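Local coordinates for protein UDP-glucose 6-dehydrogenase (Pyrobaculum islandicum, PDB 3VTF) that probably oxidises UDP-glucose to UDP-glucuronate, reducing two molecules of NAD(+) for each sugar nucleotide converted, at residues 358-363 against 382-387. Sequence-based numbering, arbitrary orientation.
Sequences VARLLL and AVLGDS
The carbonyl oxygen of L384, on which two donors of S387 converge at the turn after a helix, illustrates how a turn can gather its own polar groups while methyls of L363 pack over S387 from across the contact. L384 O accepts both S387 N and S387 OG, the latter at 2.8 Å, on a lone pair in the carbonyl plane. With chi1 at 71°, OG sits between the backbone N and carbonyl carbon of S387, turned back toward that oxygen. G385, with positive phi, breaks the helical path just after L384. L363 reaches this turn with both branches: CD1 lies 3.4 Å from S387 OG, and CD2 the same distance from S387 O. Helices 354-364 and 377-384 belong to the UDP-binding domain, a Rossmann-like parallel sheet flanked by helices; strand 368-372 runs between them in sequence, and its V369 also touches L363. One turn back along helix 354-364, L384 meets the helix with both methyls, CD1 to A359 CB at 4.3 Å and CD2 to R360 CG at 4.2 Å. On the solvent-facing side the R360 chain, extended from CG to NE, carries NH2 to 3.3 Å from V383 CG1, the two side chains crossing at about a right angle, while NH1 forms a salt bridge with E357.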
ATOM      1  N   VAL A 358     -18.452  18.553  -3.022  1.00 26.89           N
ATOM      2  CA  VAL A 358     -19.493  18.529  -1.959  1.00 25.08           C
ATOM      3  C   VAL A 358     -20.460  19.749  -2.096  1.00 27.07           C
ATOM      4  O   VAL A 358     -21.663  19.558  -1.993  1.00 29.19           O
ATOM      5  CB  VAL A 358     -18.874  18.404  -0.549  1.00 26.45           C
ATOM      6  CG1 VAL A 358     -19.923  18.712   0.512  1.00 29.74           C
ATOM      7  CG2 VAL A 358     -18.351  16.954  -0.386  1.00 26.16           C
ATOM      8  N   ALA A 359     -19.941  20.950  -2.344  1.00 26.75           N
ATOM      9  CA  ALA A 359     -20.805  22.153  -2.546  1.00 31.05           C
ATOM     10  C   ALA A 359     -21.798  21.868  -3.687  1.00 32.65           C
ATOM     11  O   ALA A 359     -23.020  22.044  -3.524  1.00 33.76           O
ATOM     12  CB  ALA A 359     -19.966  23.418  -2.829  1.00 29.21           C
ATOM     13  N   ARG A 360     -21.296  21.342  -4.803  1.00 30.78           N
ATOM     14  CA  ARG A 360     -22.189  21.005  -5.938  1.00 32.57           C
ATOM     15  C   ARG A 360     -23.227  19.985  -5.584  1.00 35.67           C
ATOM     16  O   ARG A 360     -24.446  20.158  -5.857  1.00 35.54           O
ATOM     17  CB  ARG A 360     -21.400  20.477  -7.124  1.00 37.58           C
ATOM     18  CG  ARG A 360     -20.524  21.498  -7.813  1.00 38.80           C
ATOM     19  CD  ARG A 360     -20.074  20.862  -9.151  1.00 46.34           C
ATOM     20  NE  ARG A 360     -19.001  21.634  -9.796  1.00 59.74           N
ATOM     21  CZ  ARG A 360     -17.709  21.279  -9.796  1.00 61.94           C
ATOM     22  NH1 ARG A 360     -17.285  20.155  -9.200  1.00 66.93           N
ATOM     23  NH2 ARG A 360     -16.818  22.055 -10.367  1.00 57.61           N
ATOM     24  N   LEU A 361     -22.806  18.918  -4.919  1.00 31.16           N
ATOM     25  CA  LEU A 361     -23.831  17.956  -4.480  1.00 31.48           C
ATOM     26  C   LEU A 361     -24.880  18.595  -3.563  1.00 31.27           C
ATOM     27  O   LEU A 361     -26.066  18.234  -3.580  1.00 32.67           O
ATOM     28  CB  LEU A 361     -23.224  16.699  -3.754  1.00 29.98           C
ATOM     29  CG  LEU A 361     -22.291  15.857  -4.684  1.00 33.14           C
ATOM     30  CD1 LEU A 361     -21.327  14.922  -3.881  1.00 30.57           C
ATOM     31  CD2 LEU A 361     -23.128  15.055  -5.651  1.00 32.75           C
ATOM     32  N   LEU A 362     -24.428  19.446  -2.657  1.00 32.12           N
ATOM     33  CA  LEU A 362     -25.383  20.104  -1.762  1.00 29.57           C
ATOM     34  C   LEU A 362     -26.365  20.967  -2.600  1.00 34.00           C
ATOM     35  O   LEU A 362     -27.571  20.972  -2.333  1.00 37.06           O
ATOM     36  CB  LEU A 362     -24.624  20.943  -0.740  1.00 27.13           C
ATOM     37  CG  LEU A 362     -23.828  20.105   0.335  1.00 28.43           C
ATOM     38  CD1 LEU A 362     -23.103  21.154   1.139  1.00 25.84           C
ATOM     39  CD2 LEU A 362     -24.762  19.249   1.203  1.00 28.94           C
ATOM     40  N   LEU A 363     -25.822  21.738  -3.538  1.00 35.80           N
ATOM     41  CA  LEU A 363     -26.618  22.602  -4.427  1.00 36.87           C
ATOM     42  C   LEU A 363     -27.650  21.835  -5.185  1.00 40.67           C
ATOM     43  O   LEU A 363     -28.816  22.169  -5.113  1.00 47.73           O
ATOM     44  CB  LEU A 363     -25.755  23.370  -5.390  1.00 33.37           C
ATOM     45  CG  LEU A 363     -24.961  24.507  -4.791  1.00 36.92           C
ATOM     46  CD1 LEU A 363     -23.975  25.021  -5.839  1.00 38.27           C
ATOM     47  CD2 LEU A 363     -25.833  25.616  -4.196  1.00 41.70           C
ATOM     48  N   ALA A 382     -14.293  31.416  -9.227  1.00 39.15           N
ATOM     49  CA  ALA A 382     -14.080  31.161 -10.672  1.00 44.04           C
ATOM     50  C   ALA A 382     -14.873  29.957 -11.132  1.00 44.89           C
ATOM     51  O   ALA A 382     -15.319  29.932 -12.252  1.00 40.55           O
ATOM     52  CB  ALA A 382     -12.607  30.997 -11.029  1.00 40.87           C
ATOM     53  N   VAL A 383     -15.058  28.963 -10.249  1.00 41.18           N
ATOM     54  CA  VAL A 383     -15.784  27.764 -10.571  1.00 41.56           C
ATOM     55  C   VAL A 383     -17.259  27.766 -10.145  1.00 41.77           C
ATOM     56  O   VAL A 383     -18.114  27.321 -10.904  1.00 41.91           O
ATOM     57  CB  VAL A 383     -15.057  26.474 -10.043  1.00 46.34           C
ATOM     58  CG1 VAL A 383     -15.903  25.234 -10.344  1.00 41.21           C
ATOM     59  CG2 VAL A 383     -13.679  26.356 -10.682  1.00 40.48           C
ATOM     60  N   LEU A 384     -17.561  28.217  -8.930  1.00 37.17           N
ATOM     61  CA  LEU A 384     -18.921  28.151  -8.415  1.00 39.89           C
ATOM     62  C   LEU A 384     -19.739  29.445  -8.650  1.00 41.60           C
ATOM     63  O   LEU A 384     -20.953  29.436  -8.472  1.00 43.26           O
ATOM     64  CB  LEU A 384     -18.869  27.867  -6.901  1.00 42.03           C
ATOM     65  CG  LEU A 384     -18.275  26.498  -6.568  1.00 42.06           C
ATOM     66  CD1 LEU A 384     -17.883  26.488  -5.097  1.00 47.36           C
ATOM     67  CD2 LEU A 384     -19.312  25.435  -6.823  1.00 36.37           C
ATOM     68  N   GLY A 385     -19.077  30.541  -9.022  1.00 44.80           N
ATOM     69  CA  GLY A 385     -19.745  31.861  -9.156  1.00 43.64           C
ATOM     70  C   GLY A 385     -20.656  32.187  -7.964  1.00 53.75           C
ATOM     71  O   GLY A 385     -20.367  31.854  -6.789  1.00 49.28           O
ATOM     72  N   ASP A 386     -21.789  32.810  -8.269  1.00 48.58           N
ATOM     73  CA  ASP A 386     -22.719  33.233  -7.246  1.00 49.76           C
ATOM     74  C   ASP A 386     -23.632  32.088  -6.750  1.00 45.91           C
ATOM     75  O   ASP A 386     -24.626  32.336  -6.056  1.00 42.93           O
ATOM     76  CB  ASP A 386     -23.592  34.376  -7.809  1.00 55.46           C
ATOM     77  CG  ASP A 386     -24.335  33.964  -9.099  1.00 60.90           C
ATOM     78  OD1 ASP A 386     -25.329  33.181  -9.048  1.00 59.84           O
ATOM     79  OD2 ASP A 386     -23.906  34.406 -10.181  1.00 71.28           O
ATOM     80  N   SER A 387     -23.375  30.837  -7.131  1.00 48.49           N
ATOM     81  CA  SER A 387     -24.275  29.783  -6.659  1.00 41.63           C
ATOM     82  C   SER A 387     -24.119  29.496  -5.113  1.00 38.28           C
ATOM     83  O   SER A 387     -25.017  28.919  -4.481  1.00 35.83           O
ATOM     84  CB  SER A 387     -24.128  28.520  -7.488  1.00 48.94           C
ATOM     85  OG  SER A 387     -22.885  27.885  -7.215  1.00 58.74           O
TER